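Side-chain contacts in Sca-family protein (Rickettsia rickettsii, PDB 4LQ8), which is of unsettled function but, as surface cell antigen 4 of Rickettsia, probably takes part in cell adhesion, this chain being its N-terminal head part: residues Lys67-Glu71 with Thr72-Pro76; Lys130-Lys134 with Pro135-Lys139; Tyr294-Gly298 with Gly299-Thr303. All coordinates share one frame; numbering follows the deposited sequence.

Contact 1 (Lys67-Glu71 with Thr72-Pro76)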
loop_
_atom_site.group_PDB
_atom_site.type_symbol
_atom_site.label_atom_id
_atom_site.label_comp_id
_atom_site.label_asym_id
_atom_site.label_seq_id
_atom_site.Cartn_x
_atom_site.Cartn_y
_atom_site.Cartn_z
ATOM N N LYS A 67 -0.051 13.487 3.982
ATOM C CA LYS A 67 0.315 14.362 2.876
ATOM C C LYS A 67 1.616 13.873 2.191
ATOM O O LYS A 67 1.626 13.751 0.971
ATOM C CB LYS A 67 0.440 15.824 3.338
ATOM C CG LYS A 67 0.613 16.799 2.157
ATOM C CD LYS A 67 0.535 18.239 2.597
ATOM C CE LYS A 67 0.667 19.211 1.443
ATOM N NZ LYS A 67 0.389 20.601 1.872
ATOM N N ALA A 68 2.667 13.541 2.972
ATOM C CA ALA A 68 3.941 13.042 2.433
ATOM C C ALA A 68 3.750 11.754 1.633
ATOM O O ALA A 68 4.335 11.614 0.559
ATOM C CB ALA A 68 4.943 12.816 3.545
ATOM N N VAL A 69 2.915 10.826 2.132
ATOM C CA VAL A 69 2.648 9.573 1.419
ATOM C C VAL A 69 1.875 9.849 0.099
ATOM O O VAL A 69 2.163 9.217 -0.911
ATOM C CB VAL A 69 1.994 8.499 2.347
ATOM C CG1 VAL A 69 1.496 7.279 1.568
ATOM C CG2 VAL A 69 2.995 8.063 3.417
ATOM N N ARG A 70 0.938 10.797 0.093
ATOM C CA ARG A 70 0.224 11.170 -1.153
ATOM C C ARG A 70 1.192 11.782 -2.160
ATOM O O ARG A 70 1.177 11.413 -3.331
ATOM C CB ARG A 70 -0.900 12.177 -0.851
ATOM C CG ARG A 70 -2.060 11.521 -0.119
ATOM C CD ARG A 70 -3.003 12.552 0.449
ATOM N NE ARG A 70 -4.183 11.871 0.966
ATOM C CZ ARG A 70 -5.131 12.433 1.709
ATOM N NH1 ARG A 70 -5.063 13.722 2.022
ATOM N NH2 ARG A 70 -6.153 11.716 2.143
ATOM N N GLU A 71 2.085 12.661 -1.684
ATOM C CA GLU A 71 3.061 13.354 -2.537
ATOM C C GLU A 71 4.183 12.487 -3.069
ATOM O O GLU A 71 4.712 12.789 -4.136
ATOM C CB GLU A 71 3.692 14.537 -1.793
ATOM C CG GLU A 71 2.703 15.627 -1.458
ATOM C CD GLU A 71 3.319 16.842 -0.783
ATOM O OE1 GLU A 71 4.416 16.715 -0.194
ATOM O OE2 GLU A 71 2.708 17.928 -0.858
ATOM N N THR A 72 4.622 11.495 -2.303
ATOM C CA THR A 72 5.785 10.685 -2.693
ATOM C C THR A 72 5.419 9.318 -3.239
ATOM O O THR A 72 6.211 8.735 -3.985
ATOM C CB THR A 72 6.787 10.534 -1.521
ATOM O OG1 THR A 72 6.224 9.649 -0.554
ATOM C CG2 THR A 72 7.128 11.842 -0.878
ATOM N N ILE A 73 4.253 8.786 -2.861
ATOM C CA ILE A 73 3.840 7.463 -3.337
ATOM C C ILE A 73 2.594 7.510 -4.225
ATOM O O ILE A 73 2.663 7.118 -5.396
ATOM C CB ILE A 73 3.661 6.439 -2.150
ATOM C CG1 ILE A 73 4.960 6.307 -1.259
ATOM C CG2 ILE A 73 3.154 5.060 -2.647
ATOM C CD1 ILE A 73 6.249 5.584 -1.953
ATOM N N ILE A 74 1.429 7.898 -3.645
ATOM C CA ILE A 74 0.133 7.802 -4.337
ATOM C C ILE A 74 0.075 8.628 -5.632
ATOM O O ILE A 74 -0.256 8.069 -6.679
ATOM C CB ILE A 74 -1.056 8.091 -3.385
ATOM C CG1 ILE A 74 -1.063 7.058 -2.215
ATOM C CG2 ILE A 74 -2.408 8.113 -4.145
ATOM C CD1 ILE A 74 -1.925 7.455 -1.014
ATOM N N GLN A 75 0.341 9.938 -5.558
ATOM C CA GLN A 75 0.312 10.815 -6.739
ATOM C C GLN A 75 1.381 10.419 -7.772
ATOM O O GLN A 75 0.997 10.215 -8.918
ATOM C CB GLN A 75 0.375 12.315 -6.355
ATOM C CG GLN A 75 0.070 13.275 -7.525
ATOM C CD GLN A 75 -1.328 13.102 -8.038
ATOM O OE1 GLN A 75 -2.308 13.116 -7.279
ATOM N NE2 GLN A 75 -1.449 12.866 -9.330
ATOM N N PRO A 76 2.670 10.189 -7.429
ATOM C CA PRO A 76 3.637 9.769 -8.474
ATOM C C PRO A 76 3.301 8.443 -9.158
ATOM O O PRO A 76 3.604 8.289 -10.343
ATOM C CB PRO A 76 4.980 9.690 -7.715
ATOM C CG PRO A 76 4.812 10.602 -6.570
ATOM C CD PRO A 76 3.374 10.404 -6.145
#

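Contact 2 (Lys130-Lys134 with Pro135-Lys139)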
loop_
_atom_site.group_PDB
_atom_site.type_symbol
_atom_site.label_atom_id
_atom_site.label_comp_id
_atom_site.label_asym_id
_atom_site.label_seq_id
_atom_site.Cartn_x
_atom_site.Cartn_y
_atom_site.Cartn_z
ATOM N N LYS A 130 -3.651 -2.296 -19.407
ATOM C CA LYS A 130 -2.632 -2.434 -20.458
ATOM C C LYS A 130 -1.352 -1.644 -20.127
ATOM O O LYS A 130 -0.258 -2.078 -20.496
ATOM C CB LYS A 130 -3.180 -2.037 -21.840
ATOM C CG LYS A 130 -4.047 -3.116 -22.475
ATOM C CD LYS A 130 -4.669 -2.624 -23.787
ATOM C CE LYS A 130 -5.531 -3.670 -24.454
ATOM N NZ LYS A 130 -5.990 -3.231 -25.797
ATOM N N ALA A 131 -1.483 -0.484 -19.458
ATOM C CA ALA A 131 -0.317 0.317 -19.080
ATOM C C ALA A 131 0.445 -0.370 -17.939
ATOM O O ALA A 131 1.673 -0.431 -17.988
ATOM C CB ALA A 131 -0.742 1.718 -18.665
ATOM N N LEU A 132 -0.285 -0.936 -16.957
ATOM C CA LEU A 132 0.264 -1.626 -15.780
ATOM C C LEU A 132 1.079 -2.889 -16.092
ATOM O O LEU A 132 1.903 -3.289 -15.276
ATOM C CB LEU A 132 -0.839 -1.947 -14.746
ATOM C CG LEU A 132 -1.347 -0.780 -13.883
ATOM C CD1 LEU A 132 -2.522 -1.216 -13.028
ATOM C CD2 LEU A 132 -0.233 -0.160 -13.023
ATOM N N GLU A 133 0.871 -3.498 -17.265
ATOM C CA GLU A 133 1.627 -4.677 -17.688
ATOM C C GLU A 133 2.924 -4.301 -18.424
ATOM O O GLU A 133 3.656 -5.192 -18.841
ATOM C CB GLU A 133 0.739 -5.648 -18.510
ATOM C CG GLU A 133 0.360 -5.126 -19.886
ATOM C CD GLU A 133 -0.727 -5.861 -20.647
ATOM O OE1 GLU A 133 -1.622 -6.456 -20.001
ATOM O OE2 GLU A 133 -0.715 -5.786 -21.898
ATOM N N LYS A 134 3.225 -2.994 -18.582
ATOM C CA LYS A 134 4.453 -2.580 -19.256
ATOM C C LYS A 134 5.623 -2.629 -18.265
ATOM O O LYS A 134 5.568 -1.957 -17.223
ATOM C CB LYS A 134 4.344 -1.184 -19.919
ATOM C CG LYS A 134 3.182 -0.997 -20.905
ATOM C CD LYS A 134 3.456 -1.609 -22.276
ATOM C CE LYS A 134 2.455 -1.205 -23.347
ATOM N NZ LYS A 134 1.038 -1.246 -22.868
ATOM N N PRO A 135 6.674 -3.442 -18.568
ATOM C CA PRO A 135 7.859 -3.484 -17.680
ATOM C C PRO A 135 8.536 -2.118 -17.517
ATOM O O PRO A 135 9.057 -1.846 -16.438
ATOM C CB PRO A 135 8.803 -4.493 -18.361
ATOM C CG PRO A 135 7.965 -5.211 -19.377
ATOM C CD PRO A 135 6.871 -4.273 -19.780
ATOM N N GLU A 136 8.506 -1.254 -18.555
ATOM C CA GLU A 136 9.102 0.094 -18.458
ATOM C C GLU A 136 8.399 0.948 -17.391
ATOM O O GLU A 136 9.081 1.658 -16.657
ATOM C CB GLU A 136 9.224 0.832 -19.814
ATOM C CG GLU A 136 7.927 0.984 -20.598
ATOM C CD GLU A 136 7.617 -0.107 -21.611
ATOM O OE1 GLU A 136 7.697 -1.310 -21.260
ATOM O OE2 GLU A 136 7.256 0.252 -22.757
ATOM N N LEU A 137 7.049 0.820 -17.261
ATOM C CA LEU A 137 6.310 1.506 -16.214
ATOM C C LEU A 137 6.669 0.890 -14.863
ATOM O O LEU A 137 6.990 1.635 -13.945
ATOM C CB LEU A 137 4.779 1.453 -16.445
ATOM C CG LEU A 137 3.899 1.985 -15.301
ATOM C CD1 LEU A 137 4.281 3.422 -14.914
ATOM C CD2 LEU A 137 2.432 1.877 -15.641
ATOM N N LYS A 138 6.637 -0.459 -14.753
ATOM C CA LYS A 138 6.945 -1.173 -13.524
ATOM C C LYS A 138 8.291 -0.730 -12.933
ATOM O O LYS A 138 8.368 -0.445 -11.742
ATOM C CB LYS A 138 6.905 -2.694 -13.752
ATOM C CG LYS A 138 7.014 -3.502 -12.469
ATOM C CD LYS A 138 5.783 -3.316 -11.573
ATOM C CE LYS A 138 5.763 -4.323 -10.456
ATOM N NZ LYS A 138 6.656 -3.887 -9.354
ATOM N N LYS A 139 9.314 -0.601 -13.788
ATOM C CA LYS A 139 10.664 -0.160 -13.428
ATOM C C LYS A 139 10.594 1.239 -12.759
ATOM O O LYS A 139 11.199 1.433 -11.699
ATOM C CB LYS A 139 11.549 -0.138 -14.687
ATOM C CG LYS A 139 12.948 0.430 -14.488
ATOM C CD LYS A 139 13.626 0.831 -15.810
ATOM C CE LYS A 139 13.828 2.333 -15.945
ATOM N NZ LYS A 139 12.638 3.029 -16.524
#

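Contact 3 (Tyr294-Gly298 with Gly299-Thr303)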
loop_
_atom_site.group_PDB
_atom_site.type_symbol
_atom_site.label_atom_id
_atom_site.label_comp_id
_atom_site.label_asym_id
_atom_site.label_seq_id
_atom_site.Cartn_x
_atom_site.Cartn_y
_atom_site.Cartn_z
ATOM N N TYR A 294 0.665 -9.619 -2.758
ATOM C CA TYR A 294 2.059 -9.836 -3.142
ATOM C C TYR A 294 2.429 -8.884 -4.250
ATOM O O TYR A 294 1.546 -8.315 -4.908
ATOM C CB TYR A 294 2.388 -11.318 -3.493
ATOM C CG TYR A 294 1.958 -11.785 -4.863
ATOM C CD1 TYR A 294 0.721 -12.398 -5.055
ATOM C CD2 TYR A 294 2.815 -11.678 -5.961
ATOM C CE1 TYR A 294 0.354 -12.904 -6.305
ATOM C CE2 TYR A 294 2.443 -12.147 -7.220
ATOM C CZ TYR A 294 1.220 -12.776 -7.385
ATOM O OH TYR A 294 0.881 -13.249 -8.628
ATOM N N ILE A 295 3.741 -8.710 -4.445
ATOM C CA ILE A 295 4.321 -7.856 -5.472
ATOM C C ILE A 295 5.598 -8.508 -5.981
ATOM O O ILE A 295 6.269 -9.249 -5.258
ATOM C CB ILE A 295 4.636 -6.399 -4.948
ATOM C CG1 ILE A 295 5.505 -6.441 -3.681
ATOM C CG2 ILE A 295 3.350 -5.581 -4.691
ATOM C CD1 ILE A 295 6.523 -5.541 -3.640
ATOM N N GLU A 296 5.948 -8.176 -7.200
ATOM C CA GLU A 296 7.214 -8.507 -7.815
ATOM C C GLU A 296 7.912 -7.152 -7.746
ATOM O O GLU A 296 7.275 -6.157 -8.053
ATOM C CB GLU A 296 6.999 -8.958 -9.256
ATOM C CG GLU A 296 8.170 -9.768 -9.771
ATOM C CD GLU A 296 8.001 -10.269 -11.188
ATOM O OE1 GLU A 296 6.843 -10.430 -11.648
ATOM O OE2 GLU A 296 9.040 -10.516 -11.837
ATOM N N HIS A 297 9.134 -7.086 -7.215
ATOM C CA HIS A 297 9.866 -5.840 -7.010
ATOM C C HIS A 297 11.341 -6.146 -7.137
ATOM O O HIS A 297 11.854 -7.024 -6.422
ATOM C CB HIS A 297 9.555 -5.278 -5.602
ATOM C CG HIS A 297 9.401 -3.780 -5.583
ATOM N ND1 HIS A 297 10.505 -2.934 -5.454
ATOM C CD2 HIS A 297 8.283 -3.026 -5.732
ATOM C CE1 HIS A 297 10.020 -1.705 -5.503
ATOM N NE2 HIS A 297 8.688 -1.707 -5.667
ATOM N N GLY A 298 12.012 -5.462 -8.060
ATOM C CA GLY A 298 13.424 -5.702 -8.355
ATOM C C GLY A 298 13.696 -7.143 -8.775
ATOM O O GLY A 298 14.729 -7.709 -8.423
ATOM N N GLY A 299 12.735 -7.755 -9.460
ATOM C CA GLY A 299 12.836 -9.147 -9.896
ATOM C C GLY A 299 12.590 -10.197 -8.818
ATOM O O GLY A 299 12.742 -11.390 -9.090
ATOM N N GLU A 300 12.191 -9.782 -7.589
ATOM C CA GLU A 300 11.919 -10.709 -6.483
ATOM C C GLU A 300 10.461 -10.608 -6.065
ATOM O O GLU A 300 9.828 -9.573 -6.251
ATOM C CB GLU A 300 12.827 -10.422 -5.271
ATOM C CG GLU A 300 14.319 -10.616 -5.514
ATOM C CD GLU A 300 14.767 -12.057 -5.663
ATOM O OE1 GLU A 300 14.917 -12.738 -4.625
ATOM O OE2 GLU A 300 14.962 -12.506 -6.815
ATOM N N ILE A 301 9.945 -11.666 -5.447
ATOM C CA ILE A 301 8.582 -11.724 -4.948
ATOM C C ILE A 301 8.561 -11.413 -3.464
ATOM O O ILE A 301 9.375 -11.926 -2.713
ATOM C CB ILE A 301 7.893 -13.084 -5.295
ATOM C CG1 ILE A 301 7.647 -13.215 -6.832
ATOM C CG2 ILE A 301 6.598 -13.294 -4.487
ATOM C CD1 ILE A 301 6.426 -12.370 -7.446
ATOM N N TYR A 302 7.617 -10.582 -3.053
ATOM C CA TYR A 302 7.403 -10.245 -1.656
ATOM C C TYR A 302 5.916 -10.316 -1.400
ATOM O O TYR A 302 5.135 -10.026 -2.304
ATOM C CB TYR A 302 7.859 -8.804 -1.335
ATOM C CG TYR A 302 9.318 -8.539 -1.609
ATOM C CD1 TYR A 302 10.277 -8.725 -0.621
ATOM C CD2 TYR A 302 9.738 -8.058 -2.840
ATOM C CE1 TYR A 302 11.627 -8.481 -0.866
ATOM C CE2 TYR A 302 11.086 -7.836 -3.105
ATOM C CZ TYR A 302 12.027 -8.023 -2.107
ATOM O OH TYR A 302 13.352 -7.795 -2.377
ATOM N N THR A 303 5.519 -10.649 -0.161
ATOM C CA THR A 303 4.114 -10.592 0.212
ATOM C C THR A 303 3.966 -9.360 1.096
ATOM O O THR A 303 4.948 -8.918 1.706
ATOM C CB THR A 303 3.647 -11.867 0.919
ATOM O OG1 THR A 303 4.406 -12.041 2.125
ATOM C CG2 THR A 303 3.747 -13.106 0.026
HETATM O O HOH W 1 13.917 -6.399 -4.653
#

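Contact 1 (Lys67-Glu71 with Thr72-Pro76)
Thr72 lays its CB, OG1 and CG2 against the carbonyl oxygen of Ala68, one turn back on the same helix. Two donors of Thr72 grip that oxygen: the backbone N and the hydroxyl OG1, which lies 2.9 Å from Ala68 O. They arrive from opposite faces of the carbonyl plane, the hydroxyl well above it. Chi1 of 72° sets OG1 between the backbone N and the carbonyl carbon, turned back over the preceding turn. The helix then widens into a pi-type turn. Val69 O accepts both Ile73 N and Ile74 N, the latter at 3.1 Å. Arg70 O takes Gln75 N at 2.8 Å. Pro76 has no N-H to continue the pattern, and its CG sits 3.3 Å from Glu71 O at the kink. Arg70 and Ile74 run side by side, Arg70 CG to Ile74 CD1 4.2 Å, and the extended arginine goes on to a salt bridge with Glu275. In helix 64-90, Val69 and Thr72 pack on Val152, and Ile73 of the widened turn on Tyr149, both of helix 135-155; Val69 also meets strands 258-265 and 271-277.

Contact 2 (Lys130-Lys134 with Pro135-Lys139)
Leu137 turns its CD2 branch back against the last turn of helix 125-132, while Lys134, at the N-cap position, sends its own chain back along that helix by another route. In Leu137, CG stands opposite the backbone N, and chi1 of 172° and chi2 of 55° together bring CD2 to the end of the preceding helix. There CD2 lies 3.4 Å from Ala131 O and packs more loosely on two side chains, Ala131 CB at 4.4 Å and Leu132 CD2 at 4.3 Å. The two leucines thus meet methyl to methyl, and Ala131 offers its CB to the same branch.

Lys134 bends at chi2 and chi4, and the folded chain brings NZ to 2.8 Å from Lys130 O. The ammonium approaches from above the carbonyl plane, 56° out of it, and a salt bridge to Asp88 of helix 64-90 holds it too. The CB of Lys134 is touched by the carboxylate of Glu136, whose OE1 lies 3.6 Å from it. That glutamate is bent at chi2 back toward the lysine, but the charged ends do not meet.

The main chain supplies the junction itself. Lys134 O accepts Lys138 N at 3.1 Å, and Leu137 N only weakly. Pro135 fills the first turn, where no N-H is needed as a donor within the helix. This is a tight corner between consecutive helices: Ala131 leans on Gln84, Ile85 and Asp88 of helix 64-90, Leu132 turns to Pro281 and Leu328 in loops, and the side chain of Lys138 carries NZ to a salt bridge with Glu142 and to the backbone oxygen of Glu296 on strand 292-297.

Contact 3 (Tyr294-Gly298 with Gly299-Thr303)
Tyr302 starts with CB 4.1 Å from Ile295 CG1, its partner in a hydrogen-bonded antiparallel pair. Farther along, CD2 meets both Ile295 CD1 and His297 CB, the latter at 3.9 Å. CE2 then comes to 3.5 Å from His297 O, which lies at the ring edge and in its plane. At the tip, OH shares a water with that same carbonyl: the water is 2.7 Å from Tyr302 OH and donates to His297 O. Chi1 of -60°, with CG opposite the carbonyl carbon, directs the ring along the neighbouring strand toward the turn.

On the other face of the hairpin, the Ile301 side chain crosses those of Tyr294 and Glu296 obliquely, its CD1 4.0 Å from Tyr294 CD2 and also touching Glu296 CG. Paired N-H and C=O groups of Ile295 and Tyr302, and of His297 and Glu300, tie the strands. The hairpin closes in a type I' turn, whose positive phi values at Gly298 and Gly299 suit glycine. Strand 292-297 pairs on its far side with strand 282-285, and strand 300-304 with strand 236-245. Ile301 and Thr303 rest on strand 215-224 of the second sheet, while His297 faces helix 135-155 and hydrogen-bonds to Glu145.

In the fold
Along the chain the three contacts follow in series, first the widened turn in helix 64-90, then the corner between helices 125-132 and 135-155, and last the hairpin of strands 292-297 and 300-304. Contacts 2 and 3 are 14 Å apart between centres and touch directly through the side chain of Lys138. Contact 1 stands about 19 Å from contact 2 and 21 Å from contact 3, centre to centre, and touches neither. Helix 135-155 relates all three: it begins in contact 2, packs on contact 1 and packs against the hairpin of contact 3, so this helix ties the helical part to the mixed sheet.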